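Long-range contact in prolyl endopeptidase (Myxococcus xanthus, PDB 2BKL), which probably hydrolyses oligopeptides after proline, and less readily after alanine, as a serine peptidase of the S9A family: residues Y378-I390 and N457-L469. Sequence-based numbering, arbitrary orientation.
Sequences YYVFTSFTTPRQI and NVNMEANFRSSIL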
loop_
_atom_site.group_PDB
_atom_site.type_symbol
_atom_site.label_atom_id
_atom_site.label_comp_id
_atom_site.label_asym_id
_atom_site.label_seq_id
_atom_site.Cartn_x
_atom_site.Cartn_y
_atom_site.Cartn_z
ATOM N N TYR A 378 1.049 -19.729 -10.303
ATOM C CA TYR A 378 1.005 -19.808 -8.863
ATOM C C TYR A 378 0.017 -18.818 -8.312
ATOM O O TYR A 378 -0.233 -17.767 -8.914
ATOM C CB TYR A 378 2.401 -19.508 -8.284
ATOM C CG TYR A 378 3.484 -20.470 -8.683
ATOM C CD1 TYR A 378 4.089 -20.364 -9.917
ATOM C CD2 TYR A 378 3.912 -21.464 -7.824
ATOM C CE1 TYR A 378 5.085 -21.254 -10.295
ATOM C CE2 TYR A 378 4.911 -22.337 -8.190
ATOM C CZ TYR A 378 5.474 -22.223 -9.417
ATOM O OH TYR A 378 6.473 -23.097 -9.797
ATOM N N TYR A 379 -0.568 -19.134 -7.163
ATOM C CA TYR A 379 -1.305 -18.130 -6.435
ATOM C C TYR A 379 -1.050 -18.264 -4.952
ATOM O O TYR A 379 -0.664 -19.329 -4.453
ATOM C CB TYR A 379 -2.811 -18.169 -6.742
ATOM C CG TYR A 379 -3.603 -19.281 -6.099
ATOM C CD1 TYR A 379 -3.778 -20.493 -6.734
ATOM C CD2 TYR A 379 -4.227 -19.097 -4.864
ATOM C CE1 TYR A 379 -4.555 -21.528 -6.136
ATOM C CE2 TYR A 379 -4.976 -20.095 -4.283
ATOM C CZ TYR A 379 -5.108 -21.320 -4.924
ATOM O OH TYR A 379 -5.893 -22.283 -4.316
ATOM N N VAL A 380 -1.242 -17.149 -4.265
ATOM C CA VAL A 380 -1.067 -17.066 -2.822
ATOM C C VAL A 380 -2.411 -17.030 -2.151
ATOM O O VAL A 380 -3.308 -16.323 -2.607
ATOM C CB VAL A 380 -0.289 -15.771 -2.499
ATOM C CG1 VAL A 380 -0.051 -15.612 -1.004
ATOM C CG2 VAL A 380 1.044 -15.701 -3.243
ATOM N N PHE A 381 -2.560 -17.800 -1.079
ATOM C CA PHE A 381 -3.754 -17.786 -0.249
ATOM C C PHE A 381 -3.419 -17.506 1.208
ATOM O O PHE A 381 -2.478 -18.071 1.760
ATOM C CB PHE A 381 -4.485 -19.110 -0.366
ATOM C CG PHE A 381 -5.703 -19.183 0.493
ATOM C CD1 PHE A 381 -6.905 -18.668 0.035
ATOM C CD2 PHE A 381 -5.638 -19.755 1.746
ATOM C CE1 PHE A 381 -8.020 -18.705 0.812
ATOM C CE2 PHE A 381 -6.736 -19.789 2.540
ATOM C CZ PHE A 381 -7.938 -19.278 2.082
ATOM N N THR A 382 -4.161 -16.606 1.832
ATOM C CA THR A 382 -4.027 -16.336 3.267
ATOM C C THR A 382 -5.421 -16.204 3.841
ATOM O O THR A 382 -6.389 -16.022 3.141
ATOM C CB THR A 382 -3.260 -15.030 3.612
ATOM O OG1 THR A 382 -3.924 -13.897 2.983
ATOM C CG2 THR A 382 -1.883 -15.016 3.024
ATOM N N SER A 383 -5.506 -16.220 5.158
ATOM C CA SER A 383 -6.719 -15.762 5.846
ATOM C C SER A 383 -6.278 -15.099 7.123
ATOM O O SER A 383 -5.102 -15.086 7.453
ATOM C CB SER A 383 -7.702 -16.918 6.147
ATOM O OG SER A 383 -7.359 -17.640 7.322
ATOM N N PHE A 384 -7.213 -14.493 7.844
ATOM C CA PHE A 384 -6.857 -13.836 9.090
ATOM C C PHE A 384 -6.223 -14.798 10.094
ATOM O O PHE A 384 -5.489 -14.346 10.983
ATOM C CB PHE A 384 -8.070 -13.139 9.742
ATOM C CG PHE A 384 -8.474 -11.864 9.068
ATOM C CD1 PHE A 384 -7.690 -10.720 9.147
ATOM C CD2 PHE A 384 -9.647 -11.803 8.344
ATOM C CE1 PHE A 384 -8.098 -9.545 8.490
ATOM C CE2 PHE A 384 -10.047 -10.657 7.686
ATOM C CZ PHE A 384 -9.276 -9.526 7.756
ATOM N N THR A 385 -6.522 -16.089 9.953
ATOM C CA THR A 385 -5.955 -17.144 10.801
ATOM C C THR A 385 -5.082 -18.203 10.071
ATOM O O THR A 385 -4.667 -19.195 10.685
ATOM C CB THR A 385 -7.109 -17.857 11.534
ATOM O OG1 THR A 385 -7.933 -18.546 10.595
ATOM C CG2 THR A 385 -8.046 -16.860 12.183
ATOM N N THR A 386 -4.787 -17.981 8.793
ATOM C CA THR A 386 -4.047 -18.929 7.925
ATOM C C THR A 386 -2.809 -18.235 7.367
ATOM O O THR A 386 -2.927 -17.378 6.489
ATOM C CB THR A 386 -4.902 -19.388 6.693
ATOM O OG1 THR A 386 -6.068 -20.087 7.113
ATOM C CG2 THR A 386 -4.160 -20.429 5.855
ATOM N N PRO A 387 -1.620 -18.605 7.823
ATOM C CA PRO A 387 -0.395 -18.093 7.202
ATOM C C PRO A 387 -0.306 -18.372 5.691
ATOM O O PRO A 387 -0.933 -19.323 5.229
ATOM C CB PRO A 387 0.721 -18.831 7.984
ATOM C CG PRO A 387 0.107 -19.158 9.265
ATOM C CD PRO A 387 -1.318 -19.477 8.970
ATOM N N ARG A 388 0.474 -17.581 4.950
ATOM C CA ARG A 388 0.561 -17.680 3.497
ATOM C C ARG A 388 0.831 -19.083 3.023
ATOM O O ARG A 388 1.736 -19.754 3.487
ATOM C CB ARG A 388 1.681 -16.780 2.935
ATOM C CG ARG A 388 1.320 -15.332 2.778
ATOM C CD ARG A 388 2.531 -14.416 2.615
ATOM N NE ARG A 388 3.468 -14.847 1.577
ATOM C CZ ARG A 388 3.503 -14.364 0.328
ATOM N NH1 ARG A 388 2.662 -13.409 -0.062
ATOM N NH2 ARG A 388 4.402 -14.830 -0.542
ATOM N N GLN A 389 0.024 -19.498 2.063
ATOM C CA GLN A 389 0.205 -20.728 1.334
ATOM C C GLN A 389 0.320 -20.369 -0.127
ATOM O O GLN A 389 -0.426 -19.536 -0.609
ATOM C CB GLN A 389 -1.011 -21.597 1.507
ATOM C CG GLN A 389 -1.218 -22.054 2.963
ATOM C CD GLN A 389 -2.500 -22.817 3.195
ATOM O OE1 GLN A 389 -3.375 -22.887 2.330
ATOM N NE2 GLN A 389 -2.639 -23.351 4.399
ATOM N N ILE A 390 1.219 -21.004 -0.848
ATOM C CA ILE A 390 1.323 -20.849 -2.277
ATOM C C ILE A 390 0.972 -22.144 -2.955
ATOM O O ILE A 390 1.471 -23.189 -2.585
ATOM C CB ILE A 390 2.733 -20.427 -2.685
ATOM C CG1 ILE A 390 3.126 -19.122 -1.998
ATOM C CG2 ILE A 390 2.825 -20.330 -4.210
ATOM C CD1 ILE A 390 4.568 -18.770 -2.246
ATOM N N ASN A 457 -8.933 3.320 -3.952
ATOM C CA ASN A 457 -9.318 2.058 -4.574
ATOM C C ASN A 457 -8.651 0.849 -3.924
ATOM O O ASN A 457 -8.623 -0.240 -4.495
ATOM C CB ASN A 457 -9.046 2.117 -6.080
ATOM C CG ASN A 457 -9.994 1.293 -6.889
ATOM O OD1 ASN A 457 -11.211 1.281 -6.654
ATOM N ND2 ASN A 457 -9.443 0.577 -7.871
ATOM N N VAL A 458 -8.141 1.016 -2.707
ATOM C CA VAL A 458 -7.460 -0.036 -1.972
ATOM C C VAL A 458 -8.471 -0.894 -1.245
ATOM O O VAL A 458 -9.383 -0.378 -0.601
ATOM C CB VAL A 458 -6.456 0.580 -0.969
ATOM C CG1 VAL A 458 -5.855 -0.468 -0.031
ATOM C CG2 VAL A 458 -5.346 1.262 -1.727
ATOM N N ASN A 459 -8.332 -2.199 -1.360
ATOM C CA ASN A 459 -9.235 -3.124 -0.696
ATOM C C ASN A 459 -8.647 -3.684 0.574
ATOM O O ASN A 459 -7.448 -3.991 0.638
ATOM C CB ASN A 459 -9.584 -4.270 -1.621
ATOM C CG ASN A 459 -10.137 -3.775 -2.907
ATOM O OD1 ASN A 459 -11.014 -2.943 -2.905
ATOM N ND2 ASN A 459 -9.571 -4.224 -4.016
ATOM N N MET A 460 -9.468 -3.783 1.614
ATOM C CA MET A 460 -9.062 -4.453 2.846
ATOM C C MET A 460 -9.382 -5.917 2.712
ATOM O O MET A 460 -10.520 -6.293 2.606
ATOM C CB MET A 460 -9.748 -3.849 4.093
ATOM C CG MET A 460 -9.636 -2.354 4.220
ATOM S SD MET A 460 -7.966 -1.791 4.552
ATOM C CE MET A 460 -7.505 -1.528 3.393
ATOM N N GLU A 461 -8.358 -6.757 2.769
ATOM C CA GLU A 461 -8.539 -8.175 2.574
ATOM C C GLU A 461 -8.086 -8.950 3.785
ATOM O O GLU A 461 -7.391 -8.431 4.658
ATOM C CB GLU A 461 -7.677 -8.684 1.410
ATOM C CG GLU A 461 -7.908 -8.087 0.054
ATOM C CD GLU A 461 -6.798 -8.508 -0.915
ATOM O OE1 GLU A 461 -5.881 -9.303 -0.504
ATOM O OE2 GLU A 461 -6.850 -8.039 -2.075
ATOM N N ALA A 462 -8.399 -10.234 3.738
ATOM C CA ALA A 462 -8.015 -11.206 4.785
ATOM C C ALA A 462 -6.557 -11.668 4.702
ATOM O O ALA A 462 -6.242 -12.875 4.481
ATOM C CB ALA A 462 -8.974 -12.433 4.710
ATOM N N ASN A 463 -5.656 -10.720 4.853
ATOM C CA ASN A 463 -4.228 -10.964 4.953
ATOM C C ASN A 463 -3.963 -11.611 6.313
ATOM O O ASN A 463 -4.630 -11.323 7.304
ATOM C CB ASN A 463 -3.441 -9.637 4.881
ATOM C CG ASN A 463 -3.432 -9.001 3.481
ATOM O OD1 ASN A 463 -3.262 -9.687 2.462
ATOM N ND2 ASN A 463 -3.611 -7.675 3.436
ATOM N N PHE A 464 -2.991 -12.503 6.374
ATOM C CA PHE A 464 -2.531 -13.006 7.671
ATOM C C PHE A 464 -1.545 -12.036 8.291
ATOM O O PHE A 464 -0.506 -11.698 7.706
ATOM C CB PHE A 464 -1.894 -14.389 7.549
ATOM C CG PHE A 464 -1.408 -14.927 8.869
ATOM C CD1 PHE A 464 -2.309 -15.346 9.818
ATOM C CD2 PHE A 464 -0.037 -14.968 9.170
ATOM C CE1 PHE A 464 -1.868 -15.834 11.056
ATOM C CE2 PHE A 464 0.406 -15.447 10.402
ATOM C CZ PHE A 464 -0.500 -15.877 11.332
ATOM N N ARG A 465 -1.850 -11.623 9.522
ATOM C CA ARG A 465 -0.950 -10.803 10.289
ATOM C C ARG A 465 -0.716 -11.514 11.617
ATOM O O ARG A 465 -1.620 -11.596 12.445
ATOM C CB ARG A 465 -1.580 -9.437 10.562
ATOM C CG ARG A 465 -1.579 -8.448 9.404
ATOM C CD ARG A 465 -2.111 -7.060 9.853
ATOM N NE ARG A 465 -2.113 -6.037 8.799
ATOM C CZ ARG A 465 -1.551 -4.819 8.882
ATOM N NH1 ARG A 465 -0.908 -4.402 9.977
ATOM N NH2 ARG A 465 -1.640 -3.992 7.844
ATOM N N SER A 466 0.484 -12.012 11.838
ATOM C CA SER A 466 0.775 -12.639 13.120
ATOM C C SER A 466 0.790 -11.621 14.267
ATOM O O SER A 466 0.632 -11.996 15.424
ATOM C CB SER A 466 2.104 -13.382 13.062
ATOM O OG SER A 466 3.171 -12.496 12.865
ATOM N N SER A 467 0.922 -10.340 13.928
ATOM C CA SER A 467 0.984 -9.288 14.930
ATOM C C SER A 467 -0.240 -9.178 15.821
ATOM O O SER A 467 -0.136 -8.646 16.908
ATOM C CB SER A 467 1.270 -7.928 14.289
ATOM O OG SER A 467 0.207 -7.519 13.430
ATOM N N ILE A 468 -1.387 -9.661 15.356
ATOM C CA ILE A 468 -2.615 -9.588 16.124
ATOM C C ILE A 468 -2.783 -10.764 17.096
ATOM O O ILE A 468 -3.684 -10.762 17.916
ATOM C CB ILE A 468 -3.874 -9.481 15.228
ATOM C CG1 ILE A 468 -4.211 -10.814 14.559
ATOM C CG2 ILE A 468 -3.755 -8.314 14.245
ATOM C CD1 ILE A 468 -5.576 -10.795 13.907
ATOM N N LEU A 469 -1.922 -11.778 17.041
ATOM C CA LEU A 469 -2.175 -12.976 17.833
ATOM C C LEU A 469 -2.120 -12.764 19.364
ATOM O O LEU A 469 -3.001 -13.243 20.045
ATOM C CB LEU A 469 -1.309 -14.161 17.394
ATOM C CG LEU A 469 -1.647 -14.665 15.989
ATOM C CD1 LEU A 469 -0.627 -15.728 15.580
ATOM C CD2 LEU A 469 -3.053 -15.229 15.918
HETATM O O HOH W 1 -4.165 -12.023 11.150
#
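The carbonyl oxygen of Ala-462 accepts a hydrogen bond from the hydroxyl of Thr-382, with OG1 at 2.9 Å from O and tilted 26° from the carbonyl plane, and Ser-383 CA adds a weaker C-H...O contact to the same oxygen. Ala-462 sits at the centre of an inverse gamma turn, and its CA lies over one face of the Phe-384 ring, 3.8 Å from the centroid, a CH-pi contact; its CB touches Phe-384 CE2 at 3.6 Å.

The Phe-464 ring lies against the turn of the hairpin. With CG anti to the backbone N (chi1 180°), the ring passes beside the turn: Pro-387 CG stands over one face, 4.0 Å from the centroid, while Ser-466 N, from its own segment, sits over the opposite face toward the rim and Ser-383 O meets the edge in plane. Replacing Phe-464 by an alanine would probably leave Pro-387 without its aromatic partner and open a gap beside the turn. Water 1 joins the backbones beyond, giving a hydrogen bond to Phe-384 O at 2.7 Å and accepting one from Arg-465 N at 2.9 Å. Within the turn, Ser-383 OG shares a hydrogen bond with Thr-386 OG1 and accepts from Thr-385 N in an ST turn.

This is an interdomain seam: the tip of the hairpin 376-383/386-394 in a propeller blade meets the loop that runs on from Phe-456 of the ligand pocket toward helix 469-473. Phe-384 reaches into the peptidase domain, against Phe-433 of strand 429-437 and Tyr-478 and Val-480 of strand 477-481, while Ser-466 rests on helix 56-67.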